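Local coordinates for uncharacterized protein (Legionella longbeachae NSW150, PDB 4JZA) that probably hydrolyses the 3-phosphate of phosphatidylinositol 3-phosphate, as a phosphoinositide phosphatase that may alter lipid metabolism in the infected host, at residues A[306-311]-A[388-393]; A[342-347]-A[380-385]; A[677-682]-A[756-761]; A[782-787]-A[796-801]. All coordinates share one frame; numbering follows the deposited sequence.

Interaction 1: A[306-311]-A[388-393]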
loop_
_atom_site.group_PDB
_atom_site.type_symbol
_atom_site.label_atom_id
_atom_site.label_comp_id
_atom_site.label_asym_id
_atom_site.label_seq_id
_atom_site.Cartn_x
_atom_site.Cartn_y
_atom_site.Cartn_z
ATOM N N LEU A 306 -24.113 -0.233 -8.565
ATOM C CA LEU A 306 -22.939 0.246 -7.894
ATOM C C LEU A 306 -21.946 0.756 -8.925
ATOM O O LEU A 306 -21.958 0.381 -10.058
ATOM C CB LEU A 306 -22.328 -0.863 -7.079
ATOM C CG LEU A 306 -23.208 -1.221 -5.904
ATOM C CD1 LEU A 306 -22.683 -2.483 -5.204
ATOM C CD2 LEU A 306 -23.298 -0.038 -4.956
ATOM N N PRO A 307 -21.077 1.641 -8.514
ATOM C CA PRO A 307 -20.145 2.261 -9.442
ATOM C C PRO A 307 -19.015 1.370 -9.919
ATOM O O PRO A 307 -18.550 0.497 -9.197
ATOM C CB PRO A 307 -19.582 3.395 -8.627
ATOM C CG PRO A 307 -19.670 2.897 -7.218
ATOM C CD PRO A 307 -20.918 2.119 -7.126
ATOM N N GLN A 308 -18.585 1.620 -11.153
ATOM C CA GLN A 308 -17.568 0.816 -11.824
ATOM C C GLN A 308 -16.229 0.804 -11.072
ATOM O O GLN A 308 -15.552 -0.207 -11.045
ATOM C CB GLN A 308 -17.422 1.324 -13.248
ATOM C CG GLN A 308 -16.592 0.478 -14.180
ATOM C CD GLN A 308 -16.455 1.132 -15.555
ATOM O OE1 GLN A 308 -16.642 2.346 -15.708
ATOM N NE2 GLN A 308 -16.111 0.336 -16.562
ATOM N N TRP A 309 -15.851 1.896 -10.417
ATOM C CA TRP A 309 -14.659 1.853 -9.593
ATOM C C TRP A 309 -14.723 0.777 -8.519
ATOM O O TRP A 309 -13.706 0.240 -8.138
ATOM C CB TRP A 309 -14.332 3.201 -8.968
ATOM C CG TRP A 309 -15.250 3.720 -7.942
ATOM C CD1 TRP A 309 -16.110 4.744 -8.088
ATOM C CD2 TRP A 309 -15.347 3.300 -6.590
ATOM N NE1 TRP A 309 -16.755 4.991 -6.912
ATOM C CE2 TRP A 309 -16.307 4.096 -5.975
ATOM C CE3 TRP A 309 -14.702 2.322 -5.826
ATOM C CZ2 TRP A 309 -16.659 3.940 -4.611
ATOM C CZ3 TRP A 309 -15.055 2.170 -4.461
ATOM C CH2 TRP A 309 -16.009 2.980 -3.883
ATOM N N TYR A 310 -15.905 0.468 -8.016
ATOM C CA TYR A 310 -16.047 -0.516 -6.956
ATOM C C TYR A 310 -15.781 -1.883 -7.533
ATOM O O TYR A 310 -15.030 -2.669 -6.947
ATOM C CB TYR A 310 -17.440 -0.458 -6.341
ATOM C CG TYR A 310 -17.678 -1.502 -5.340
ATOM C CD1 TYR A 310 -17.030 -1.457 -4.112
ATOM C CD2 TYR A 310 -18.545 -2.564 -5.596
ATOM C CE1 TYR A 310 -17.232 -2.449 -3.162
ATOM C CE2 TYR A 310 -18.749 -3.561 -4.641
ATOM C CZ TYR A 310 -18.088 -3.502 -3.421
ATOM O OH TYR A 310 -18.258 -4.476 -2.438
ATOM N N TRP A 311 -16.343 -2.163 -8.708
ATOM C CA TRP A 311 -16.261 -3.529 -9.269
ATOM C C TRP A 311 -14.849 -3.970 -9.685
ATOM O O TRP A 311 -14.571 -5.146 -9.768
ATOM C CB TRP A 311 -17.231 -3.706 -10.459
ATOM C CG TRP A 311 -18.709 -3.546 -10.119
ATOM C CD1 TRP A 311 -19.546 -2.621 -10.621
ATOM C CD2 TRP A 311 -19.489 -4.342 -9.210
ATOM N NE1 TRP A 311 -20.795 -2.776 -10.080
ATOM C CE2 TRP A 311 -20.784 -3.836 -9.219
ATOM C CE3 TRP A 311 -19.216 -5.450 -8.417
ATOM C CZ2 TRP A 311 -21.796 -4.372 -8.452
ATOM C CZ3 TRP A 311 -20.239 -5.993 -7.654
ATOM C CH2 TRP A 311 -21.503 -5.470 -7.690
ATOM N N LYS A 388 -10.406 2.811 -19.018
ATOM C CA LYS A 388 -10.169 4.246 -19.083
ATOM C C LYS A 388 -11.164 5.025 -18.228
ATOM O O LYS A 388 -10.832 6.062 -17.689
ATOM C CB LYS A 388 -10.214 4.747 -20.528
ATOM C CG LYS A 388 -8.979 4.398 -21.336
ATOM C CD LYS A 388 -8.774 5.370 -22.494
ATOM C CE LYS A 388 -7.381 5.209 -23.110
ATOM N NZ LYS A 388 -6.971 3.776 -23.275
ATOM N N ALA A 389 -12.380 4.528 -18.104
ATOM C CA ALA A 389 -13.409 5.288 -17.416
ATOM C C ALA A 389 -13.186 5.367 -15.916
ATOM O O ALA A 389 -13.451 6.394 -15.330
ATOM C CB ALA A 389 -14.798 4.720 -17.705
ATOM N N VAL A 390 -12.703 4.288 -15.308
ATOM C CA VAL A 390 -12.401 4.299 -13.879
ATOM C C VAL A 390 -11.158 5.162 -13.649
ATOM O O VAL A 390 -11.013 5.840 -12.635
ATOM C CB VAL A 390 -12.124 2.884 -13.329
ATOM C CG1 VAL A 390 -11.657 2.957 -11.888
ATOM C CG2 VAL A 390 -13.333 2.013 -13.396
ATOM N N GLN A 391 -10.260 5.134 -14.618
ATOM C CA GLN A 391 -8.988 5.782 -14.472
ATOM C C GLN A 391 -9.225 7.262 -14.406
ATOM O O GLN A 391 -8.562 7.982 -13.652
ATOM C CB GLN A 391 -8.095 5.406 -15.646
ATOM C CG GLN A 391 -6.773 4.869 -15.186
ATOM C CD GLN A 391 -6.029 4.097 -16.228
ATOM O OE1 GLN A 391 -6.543 3.121 -16.751
ATOM N NE2 GLN A 391 -4.785 4.504 -16.508
ATOM N N GLN A 392 -10.219 7.701 -15.178
ATOM C CA GLN A 392 -10.633 9.103 -15.232
ATOM C C GLN A 392 -11.536 9.528 -14.068
ATOM O O GLN A 392 -11.598 10.696 -13.723
ATOM C CB GLN A 392 -11.356 9.382 -16.554
ATOM C CG GLN A 392 -10.458 9.247 -17.779
ATOM C CD GLN A 392 -11.182 9.519 -19.115
ATOM O OE1 GLN A 392 -10.672 9.180 -20.180
ATOM N NE2 GLN A 392 -12.365 10.136 -19.059
ATOM N N ARG A 393 -12.306 8.615 -13.510
ATOM C CA ARG A 393 -13.118 8.981 -12.364
ATOM C C ARG A 393 -12.145 9.336 -11.242
ATOM O O ARG A 393 -12.380 10.299 -10.541
ATOM C CB ARG A 393 -14.065 7.847 -11.961
ATOM C CG ARG A 393 -14.654 7.929 -10.569
ATOM C CD ARG A 393 -15.565 9.102 -10.421
ATOM N NE ARG A 393 -15.908 9.261 -9.013
ATOM C CZ ARG A 393 -16.818 8.547 -8.377
ATOM N NH1 ARG A 393 -17.516 7.625 -9.025
ATOM N NH2 ARG A 393 -17.067 8.786 -7.098
#
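The single-turn helix 308-311, with Pro-307 at its N-cap position, packs here against the opening turns of helix 388-402. Proline suits the start of a helix because its missing N-H costs no helical bond. The backbones come closest at Trp-309 and Val-390, with CA atoms 5.4 Å apart.

The apolar part is built on Val-390, whose two methyls serve different residues. Its CG1 lies against the CB of Trp-309 at 4.0 Å, while CG2 touches the aliphatic chain of Gln-308, meeting CG at 3.7 Å. Gln-308 has CG anti to the backbone N (chi1 -170°) and runs on extended, so its OE1 passes the methyl CB of the exposed Ala-389 at 3.6 Å. Gln-308 also meets His-201 and Cys-205 of helix 198-206.

The polar part joins Trp-309 to Arg-393 through a shared acid. Arg-393 NH1 forms a salt bridge with Glu-177 of helix 172-183, whose other oxygen takes the N-H of Trp-309 NE1. NE1 and NH1, both donors, do not bond each other; the shared carboxylate probably makes their closeness tolerable. Ser-397 and Tyr-171 hold the remaining nitrogens of the guanidinium, NE and NH2. Its plane stands 84° from the indole, an edge approach rather than a cation-pi stack: NH1 lies in the indole plane, 3.3 Å from Trp-309 CD1, and that carbon sits over one guanidinium face.

Interaction 2: A[342-347]-A[380-385]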
loop_
_atom_site.group_PDB
_atom_site.type_symbol
_atom_site.label_atom_id
_atom_site.label_comp_id
_atom_site.label_asym_id
_atom_site.label_seq_id
_atom_site.Cartn_x
_atom_site.Cartn_y
_atom_site.Cartn_z
ATOM N N HIS A 342 -2.441 3.921 -1.019
ATOM C CA HIS A 342 -3.768 3.431 -1.122
ATOM C C HIS A 342 -4.447 4.170 -2.255
ATOM O O HIS A 342 -5.253 5.065 -2.032
ATOM C CB HIS A 342 -4.511 3.657 0.200
ATOM C CG HIS A 342 -5.826 2.959 0.248
ATOM N ND1 HIS A 342 -6.433 2.581 1.395
ATOM C CD2 HIS A 342 -6.657 2.586 -0.734
ATOM C CE1 HIS A 342 -7.556 1.945 1.114
ATOM N NE2 HIS A 342 -7.734 1.976 -0.170
ATOM N N ARG A 343 -4.178 3.731 -3.479
ATOM C CA ARG A 343 -4.699 4.448 -4.650
ATOM C C ARG A 343 -5.752 3.706 -5.470
ATOM O O ARG A 343 -5.868 3.920 -6.694
ATOM C CB ARG A 343 -3.492 4.879 -5.486
ATOM C CG ARG A 343 -2.418 5.473 -4.589
ATOM C CD ARG A 343 -2.912 6.797 -4.028
ATOM N NE ARG A 343 -2.675 7.791 -5.049
ATOM C CZ ARG A 343 -3.603 8.368 -5.741
ATOM N NH1 ARG A 343 -4.854 8.143 -5.467
ATOM N NH2 ARG A 343 -3.278 9.206 -6.686
ATOM N N THR A 344 -6.510 2.834 -4.783
ATOM C CA THR A 344 -7.556 2.031 -5.383
ATOM C C THR A 344 -8.976 2.625 -5.225
ATOM O O THR A 344 -9.932 2.127 -5.830
ATOM C CB THR A 344 -7.557 0.623 -4.780
ATOM O OG1 THR A 344 -7.627 0.696 -3.362
ATOM C CG2 THR A 344 -6.322 -0.097 -5.147
ATOM N N LEU A 345 -9.109 3.692 -4.429
ATOM C CA LEU A 345 -10.390 4.351 -4.239
ATOM C C LEU A 345 -10.264 5.772 -4.785
ATOM O O LEU A 345 -9.210 6.407 -4.704
ATOM C CB LEU A 345 -10.742 4.376 -2.766
ATOM C CG LEU A 345 -10.769 3.025 -2.027
ATOM C CD1 LEU A 345 -10.958 3.261 -0.529
ATOM C CD2 LEU A 345 -11.909 2.161 -2.515
ATOM N N PRO A 346 -11.348 6.291 -5.366
ATOM C CA PRO A 346 -11.259 7.529 -6.121
ATOM C C PRO A 346 -11.402 8.778 -5.270
ATOM O O PRO A 346 -12.274 9.580 -5.489
ATOM C CB PRO A 346 -12.410 7.391 -7.121
ATOM C CG PRO A 346 -13.423 6.587 -6.406
ATOM C CD PRO A 346 -12.682 5.671 -5.476
ATOM N N LEU A 347 -10.524 8.919 -4.312
ATOM C CA LEU A 347 -10.399 10.143 -3.544
ATOM C C LEU A 347 -8.965 10.295 -3.107
ATOM O O LEU A 347 -8.242 9.342 -3.014
ATOM C CB LEU A 347 -11.319 10.129 -2.333
ATOM C CG LEU A 347 -11.011 9.211 -1.154
ATOM C CD1 LEU A 347 -11.970 9.534 -0.020
ATOM C CD2 LEU A 347 -11.150 7.768 -1.577
ATOM N N THR A 380 -3.938 7.601 -10.589
ATOM C CA THR A 380 -3.575 6.437 -9.768
ATOM C C THR A 380 -2.678 5.438 -10.495
ATOM O O THR A 380 -3.056 4.877 -11.496
ATOM C CB THR A 380 -4.812 5.766 -9.157
ATOM O OG1 THR A 380 -4.423 4.521 -8.594
ATOM C CG2 THR A 380 -5.900 5.559 -10.204
ATOM N N ARG A 381 -1.467 5.247 -9.984
ATOM C CA ARG A 381 -0.588 4.174 -10.454
ATOM C C ARG A 381 -1.187 2.761 -10.281
ATOM O O ARG A 381 -0.763 1.823 -10.941
ATOM C CB ARG A 381 0.768 4.232 -9.716
ATOM C CG ARG A 381 0.670 3.863 -8.241
ATOM C CD ARG A 381 2.033 3.766 -7.572
ATOM N NE ARG A 381 2.905 2.828 -8.280
ATOM C CZ ARG A 381 4.247 2.889 -8.322
ATOM N NH1 ARG A 381 4.957 3.856 -7.701
ATOM N NH2 ARG A 381 4.900 1.971 -9.044
ATOM N N ASP A 382 -2.146 2.611 -9.383
ATOM C CA ASP A 382 -2.751 1.322 -9.108
ATOM C C ASP A 382 -3.808 0.919 -10.168
ATOM O O ASP A 382 -4.226 -0.251 -10.245
ATOM C CB ASP A 382 -3.394 1.308 -7.703
ATOM C CG ASP A 382 -2.361 1.335 -6.538
ATOM O OD1 ASP A 382 -1.124 1.275 -6.781
ATOM O OD2 ASP A 382 -2.804 1.399 -5.357
ATOM N N GLY A 383 -4.238 1.861 -10.990
ATOM C CA GLY A 383 -5.297 1.584 -11.924
ATOM C C GLY A 383 -4.897 1.686 -13.381
ATOM O O GLY A 383 -5.755 1.938 -14.231
ATOM N N LEU A 384 -3.622 1.471 -13.690
ATOM C CA LEU A 384 -3.166 1.623 -15.069
ATOM C C LEU A 384 -3.643 0.494 -15.987
ATOM O O LEU A 384 -3.546 0.606 -17.218
ATOM C CB LEU A 384 -1.647 1.729 -15.130
ATOM C CG LEU A 384 -1.042 2.900 -14.353
ATOM C CD1 LEU A 384 0.457 2.792 -14.457
ATOM C CD2 LEU A 384 -1.530 4.229 -14.901
ATOM N N ASN A 385 -4.154 -0.581 -15.404
ATOM C CA ASN A 385 -4.760 -1.632 -16.185
ATOM C C ASN A 385 -6.263 -1.690 -16.090
ATOM O O ASN A 385 -6.872 -2.581 -16.628
ATOM C CB ASN A 385 -4.165 -2.966 -15.790
ATOM C CG ASN A 385 -2.706 -3.078 -16.207
ATOM O OD1 ASN A 385 -2.315 -2.732 -17.347
ATOM N ND2 ASN A 385 -1.899 -3.555 -15.304
#
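An ST turn at Thr-380, in the loop between strand 365-374 and helix 388-402, clasps the backbone of Arg-343 in the loop that leads to strand 352-359. With OG1 anti to its own backbone N (chi1 169°), the Thr-380 hydroxyl faces the other loop and works both ways. It accepts the N-H of Asp-382, closing the turn with 3.1 Å between Asp-382 N and Thr-380 OG1. It also donates to Arg-343 O at 2.5 Å from Thr-380 OG1, lying in the carbonyl plane on a lone pair. Threonine fits because one small side chain supplies both an acceptor and a donor.

Asp-382 takes the other main-chain polar atom of Arg-343, its N-H. Asp-382 OD2 receives Arg-343 N at 3.3 Å, a bent bond of 141° that reaches the oxygen from above the carboxylate plane. The bond is therefore carboxylate to main chain; the Arg-343 charge is too distant for a salt bridge, with Arg-343 NE 6.4 Å from Asp-382 OD2. Bent at chi2 and chi3, the arginine chain instead folds back so that its guanidinium lays one face over Thr-380. Thr-344 adds its methyl, CG2, beside OD2, while its hydroxyl bonds to Gln-317.

Around this junction, His-394 and Asn-398 of helix 388-402 pack on Thr-380 and Arg-343 respectively, and Tyr-135 of helix 122-140 covers Thr-344.

Interaction 3: A[677-682]-A[756-761]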
loop_
_atom_site.group_PDB
_atom_site.type_symbol
_atom_site.label_atom_id
_atom_site.label_comp_id
_atom_site.label_asym_id
_atom_site.label_seq_id
_atom_site.Cartn_x
_atom_site.Cartn_y
_atom_site.Cartn_z
ATOM N N LEU A 677 5.983 -24.962 9.946
ATOM C CA LEU A 677 5.202 -23.937 10.628
ATOM C C LEU A 677 3.846 -24.494 11.054
ATOM O O LEU A 677 3.400 -24.290 12.201
ATOM C CB LEU A 677 5.023 -22.678 9.721
ATOM C CG LEU A 677 4.088 -21.560 10.234
ATOM C CD1 LEU A 677 4.608 -20.835 11.488
ATOM C CD2 LEU A 677 3.766 -20.571 9.137
ATOM N N LEU A 678 3.197 -25.179 10.112
ATOM C CA LEU A 678 1.939 -25.887 10.341
ATOM C C LEU A 678 2.047 -26.852 11.510
ATOM O O LEU A 678 1.155 -26.902 12.322
ATOM C CB LEU A 678 1.535 -26.654 9.092
ATOM C CG LEU A 678 0.252 -27.484 9.222
ATOM C CD1 LEU A 678 -0.971 -26.654 9.433
ATOM C CD2 LEU A 678 0.014 -28.350 8.018
ATOM N N CYS A 679 3.139 -27.609 11.573
ATOM C CA CYS A 679 3.394 -28.505 12.667
ATOM C C CYS A 679 3.635 -27.742 13.973
ATOM O O CYS A 679 3.160 -28.149 15.013
ATOM C CB CYS A 679 4.606 -29.389 12.396
ATOM S SG CYS A 679 4.457 -30.524 10.980
ATOM N N ARG A 680 4.406 -26.672 13.927
ATOM C CA ARG A 680 4.709 -25.880 15.123
ATOM C C ARG A 680 3.425 -25.371 15.764
ATOM O O ARG A 680 3.270 -25.462 16.991
ATOM C CB ARG A 680 5.595 -24.704 14.775
ATOM C CG ARG A 680 5.632 -23.637 15.857
ATOM C CD ARG A 680 6.756 -22.668 15.646
ATOM N NE ARG A 680 8.014 -23.332 15.958
ATOM C CZ ARG A 680 9.142 -23.134 15.288
ATOM N NH1 ARG A 680 9.173 -22.328 14.222
ATOM N NH2 ARG A 680 10.230 -23.791 15.650
ATOM N N LEU A 681 2.520 -24.883 14.912
ATOM C CA LEU A 681 1.273 -24.299 15.338
ATOM C C LEU A 681 0.247 -25.346 15.708
ATOM O O LEU A 681 -0.582 -25.112 16.589
ATOM C CB LEU A 681 0.690 -23.411 14.217
ATOM C CG LEU A 681 1.410 -22.089 13.881
ATOM C CD1 LEU A 681 0.665 -21.271 12.822
ATOM C CD2 LEU A 681 1.622 -21.256 15.137
ATOM N N VAL A 682 0.261 -26.503 15.025
ATOM C CA VAL A 682 -0.624 -27.595 15.406
ATOM C C VAL A 682 -0.245 -28.049 16.793
ATOM O O VAL A 682 -1.098 -28.259 17.624
ATOM C CB VAL A 682 -0.614 -28.697 14.383
ATOM C CG1 VAL A 682 -1.125 -30.011 14.947
ATOM C CG2 VAL A 682 -1.465 -28.289 13.206
ATOM N N ILE A 756 7.723 -34.685 15.934
ATOM C CA ILE A 756 7.153 -35.920 15.506
ATOM C C ILE A 756 6.196 -35.720 14.366
ATOM O O ILE A 756 6.133 -36.538 13.461
ATOM C CB ILE A 756 6.431 -36.584 16.656
ATOM C CG1 ILE A 756 7.486 -37.139 17.645
ATOM C CG2 ILE A 756 5.521 -37.711 16.159
ATOM C CD1 ILE A 756 6.909 -37.603 18.976
ATOM N N LEU A 757 5.431 -34.642 14.406
ATOM C CA LEU A 757 4.550 -34.320 13.315
ATOM C C LEU A 757 5.260 -33.888 12.021
ATOM O O LEU A 757 4.748 -34.130 10.943
ATOM C CB LEU A 757 3.614 -33.223 13.743
ATOM C CG LEU A 757 2.515 -33.493 14.751
ATOM C CD1 LEU A 757 1.993 -32.153 15.253
ATOM C CD2 LEU A 757 1.377 -34.257 14.108
ATOM N N GLN A 758 6.408 -33.225 12.126
ATOM C CA GLN A 758 7.301 -33.029 10.978
ATOM C C GLN A 758 7.643 -34.379 10.269
ATOM O O GLN A 758 7.545 -34.506 9.034
ATOM C CB GLN A 758 8.618 -32.367 11.402
ATOM C CG GLN A 758 8.665 -30.859 11.210
ATOM C CD GLN A 758 9.635 -30.147 12.164
ATOM O OE1 GLN A 758 10.445 -30.755 12.864
ATOM N NE2 GLN A 758 9.548 -28.852 12.184
ATOM N N VAL A 759 8.068 -35.376 11.050
ATOM C CA VAL A 759 8.314 -36.677 10.496
ATOM C C VAL A 759 7.098 -37.256 9.756
ATOM O O VAL A 759 7.193 -37.608 8.583
ATOM C CB VAL A 759 8.686 -37.659 11.584
ATOM C CG1 VAL A 759 8.800 -39.051 10.981
ATOM C CG2 VAL A 759 10.015 -37.239 12.212
ATOM N N VAL A 760 5.969 -37.336 10.445
ATOM C CA VAL A 760 4.740 -37.838 9.866
ATOM C C VAL A 760 4.313 -37.096 8.599
ATOM O O VAL A 760 3.835 -37.691 7.655
ATOM C CB VAL A 760 3.566 -37.761 10.895
ATOM C CG1 VAL A 760 2.202 -37.976 10.219
ATOM C CG2 VAL A 760 3.751 -38.790 12.017
ATOM N N SER A 761 4.451 -35.778 8.601
ATOM C CA SER A 761 3.981 -34.993 7.469
ATOM C C SER A 761 4.748 -35.336 6.185
ATOM O O SER A 761 4.241 -35.070 5.108
ATOM C CB SER A 761 4.215 -33.533 7.747
ATOM O OG SER A 761 5.625 -33.235 7.757
#
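Segments 677-682 and 756-761, of helices 676-702 and 748-761, cross with 136° between their N-to-C directions and 9.1 Å between axes at closest approach. The close part is centred on Cys-679. Its SG, anti to the carbonyl carbon (chi1 -63°), points straight at the backbone of the other helix and comes to 3.5 Å from Gln-758 N and 3.6 Å from Leu-757 C. A small, polarisable thiol suits this spot, where the CA atoms of Cys-679 and Leu-757 are just 6.0 Å apart. One turn further, Val-682 offers CG1 to Leu-757 CD1 at 3.8 Å, the two side chains crossing at about a right angle. Leu-781 of helix 772-782 also packs on Leu-757.

The looser side is formed by Gln-758 and Ser-761, both partly exposed. Gln-758 brings no more than its aliphatic CG near the sulfur, at 4.2 Å from Cys-679 SG. Ser-761 stays at the fringe, its OG turned back to donate to Gln-758 O of its own helix.

Between the two segments there is no hydrogen bond, and van der Waals packing joins them; Arg-680 adds a long, weak ion pair to Glu-754. Such a contact depends on complementary shape, with steric fit rather than directional bonding setting how the helices lie.

Interaction 4: A[782-787]-A[796-801]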
loop_
_atom_site.group_PDB
_atom_site.type_symbol
_atom_site.label_atom_id
_atom_site.label_comp_id
_atom_site.label_asym_id
_atom_site.label_seq_id
_atom_site.Cartn_x
_atom_site.Cartn_y
_atom_site.Cartn_z
ATOM N N ARG A 782 -1.291 -37.726 11.500
ATOM C CA ARG A 782 -1.491 -36.885 10.339
ATOM C C ARG A 782 -2.862 -36.241 10.397
ATOM O O ARG A 782 -3.085 -35.133 9.884
ATOM C CB ARG A 782 -1.258 -37.661 9.056
ATOM C CG ARG A 782 -1.495 -36.928 7.735
ATOM C CD ARG A 782 -1.549 -37.949 6.564
ATOM N NE ARG A 782 -0.196 -38.099 6.063
ATOM C CZ ARG A 782 0.521 -39.215 5.984
ATOM N NH1 ARG A 782 0.050 -40.460 6.252
ATOM N NH2 ARG A 782 1.746 -39.077 5.556
ATOM N N SER A 783 -3.792 -36.877 11.076
ATOM C CA SER A 783 -5.146 -36.289 11.186
ATOM C C SER A 783 -5.168 -34.926 11.905
ATOM O O SER A 783 -6.119 -34.188 11.744
ATOM C CB SER A 783 -6.151 -37.266 11.805
ATOM O OG SER A 783 -6.285 -37.127 13.217
ATOM N N PHE A 784 -4.126 -34.596 12.663
ATOM C CA PHE A 784 -3.997 -33.267 13.299
ATOM C C PHE A 784 -3.485 -32.154 12.385
ATOM O O PHE A 784 -3.561 -30.993 12.757
ATOM C CB PHE A 784 -3.036 -33.303 14.489
ATOM C CG PHE A 784 -3.502 -34.131 15.621
ATOM C CD1 PHE A 784 -4.524 -33.703 16.427
ATOM C CD2 PHE A 784 -2.890 -35.308 15.902
ATOM C CE1 PHE A 784 -4.944 -34.457 17.504
ATOM C CE2 PHE A 784 -3.303 -36.081 16.970
ATOM C CZ PHE A 784 -4.332 -35.650 17.775
ATOM N N LEU A 785 -2.963 -32.531 11.220
ATOM C CA LEU A 785 -2.414 -31.630 10.231
ATOM C C LEU A 785 -3.419 -31.298 9.164
ATOM O O LEU A 785 -3.165 -30.389 8.409
ATOM C CB LEU A 785 -1.212 -32.265 9.534
ATOM C CG LEU A 785 -0.038 -32.627 10.441
ATOM C CD1 LEU A 785 1.139 -33.171 9.633
ATOM C CD2 LEU A 785 0.425 -31.462 11.314
ATOM N N ASN A 786 -4.501 -32.074 9.044
ATOM C CA ASN A 786 -5.633 -31.742 8.149
ATOM C C ASN A 786 -6.834 -31.263 8.952
ATOM O O ASN A 786 -6.837 -31.300 10.191
ATOM C CB ASN A 786 -6.048 -32.939 7.309
ATOM C CG ASN A 786 -4.853 -33.633 6.673
ATOM O OD1 ASN A 786 -4.070 -32.999 5.998
ATOM N ND2 ASN A 786 -4.698 -34.934 6.914
ATOM N N CYS A 787 -7.859 -30.790 8.269
ATOM C CA CYS A 787 -9.114 -30.511 8.960
ATOM C C CYS A 787 -9.932 -31.737 8.747
ATOM O O CYS A 787 -9.745 -32.415 7.748
ATOM C CB CYS A 787 -9.776 -29.278 8.383
ATOM S SG CYS A 787 -9.013 -28.961 6.791
ATOM N N GLU A 796 -10.994 -34.245 21.050
ATOM C CA GLU A 796 -11.750 -35.435 20.737
ATOM C C GLU A 796 -10.944 -36.418 19.905
ATOM O O GLU A 796 -11.072 -37.643 20.084
ATOM C CB GLU A 796 -13.093 -35.078 20.059
ATOM C CG GLU A 796 -14.155 -34.592 21.072
ATOM C CD GLU A 796 -15.259 -33.655 20.506
ATOM O OE1 GLU A 796 -15.118 -33.141 19.349
ATOM O OE2 GLU A 796 -16.283 -33.442 21.242
ATOM N N ILE A 797 -10.109 -35.904 19.004
ATOM C CA ILE A 797 -9.188 -36.754 18.239
ATOM C C ILE A 797 -8.108 -37.307 19.138
ATOM O O ILE A 797 -7.688 -38.446 18.967
ATOM C CB ILE A 797 -8.500 -36.038 17.094
ATOM C CG1 ILE A 797 -9.520 -35.509 16.086
ATOM C CG2 ILE A 797 -7.577 -37.003 16.360
ATOM C CD1 ILE A 797 -8.915 -34.703 14.935
ATOM N N VAL A 798 -7.633 -36.507 20.074
ATOM C CA VAL A 798 -6.690 -37.011 21.056
ATOM C C VAL A 798 -7.311 -38.221 21.782
ATOM O O VAL A 798 -6.689 -39.291 21.862
ATOM C CB VAL A 798 -6.289 -35.923 22.058
ATOM C CG1 VAL A 798 -5.516 -36.496 23.242
ATOM C CG2 VAL A 798 -5.454 -34.892 21.369
ATOM N N SER A 799 -8.516 -38.036 22.305
ATOM C CA SER A 799 -9.253 -39.098 23.002
ATOM C C SER A 799 -9.227 -40.419 22.212
ATOM O O SER A 799 -8.805 -41.465 22.713
ATOM C CB SER A 799 -10.712 -38.677 23.209
ATOM O OG SER A 799 -11.203 -39.183 24.431
ATOM N N THR A 800 -9.651 -40.346 20.959
ATOM C CA THR A 800 -9.749 -41.516 20.109
ATOM C C THR A 800 -8.395 -42.148 19.797
ATOM O O THR A 800 -8.218 -43.372 19.782
ATOM C CB THR A 800 -10.350 -41.082 18.779
ATOM O OG1 THR A 800 -11.557 -40.384 19.020
ATOM C CG2 THR A 800 -10.642 -42.257 17.857
ATOM N N THR A 801 -7.439 -41.291 19.515
ATOM C CA THR A 801 -6.099 -41.728 19.204
ATOM C C THR A 801 -5.483 -42.418 20.427
ATOM O O THR A 801 -4.895 -43.486 20.273
ATOM C CB THR A 801 -5.225 -40.529 18.801
ATOM O OG1 THR A 801 -5.766 -39.878 17.640
ATOM C CG2 THR A 801 -3.793 -40.986 18.552
#
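Phe-784, in the turn between helices 772-782 and 794-817, drives the tip of its ring into the second of them, within the region of the phosphoinositide phosphatase C-terminal domain family. Its CZ lies 3.8 Å from Ile-797 CG2 and equally 3.8 Å from Val-798 CG2, so two branched residues on successive positions form a seat for the ring end. The ring slides past Ile-797 and crosses Val-798 at about a right angle. Ile-797 CG2, anti to the backbone N, also touches Ser-783 OG at 3.4 Å.

Beyond this first shell, Ser-783 OG bonds to Arg-780 O, which ties the turn to the helix before it. Within helix 794-817, Thr-801 OG1 donates to Ile-797 O, an acceptor already used by Thr-801 N. Phe-794 meets Phe-784 edge to face, and Val-682, Leu-686 and Leu-694 of helix 676-702 pack on the same ring.

With hydroxyls spent on local main-chain carbonyls, the interface is left to aromatic and aliphatic carbon, so dispersion and the exclusion of water should supply most of its stability.

The contacts form two touching pairs far apart. Interactions 1 and 2 are neighbours, with interaction 2 nested in the chain loop closed by interaction 1; Leu-345 and Pro-346 pack on Trp-309, and both contacts involve helix 388-402 or the loop before it. Interaction 2 is buried near the middle of the chain, whereas interaction 1 is partly open. Interactions 3 and 4, in the helical C-terminal part, are buried too, although about 33 and 40 Å from the chain's centre; they touch where Phe-784 packs on Val-682. Chemistry follows place: side chain-to-backbone bonds join loops in interaction 2, interaction 1 combines apolar packing with a carboxylate supplied by Glu-177, and apolar packing joins interactions 3 and 4.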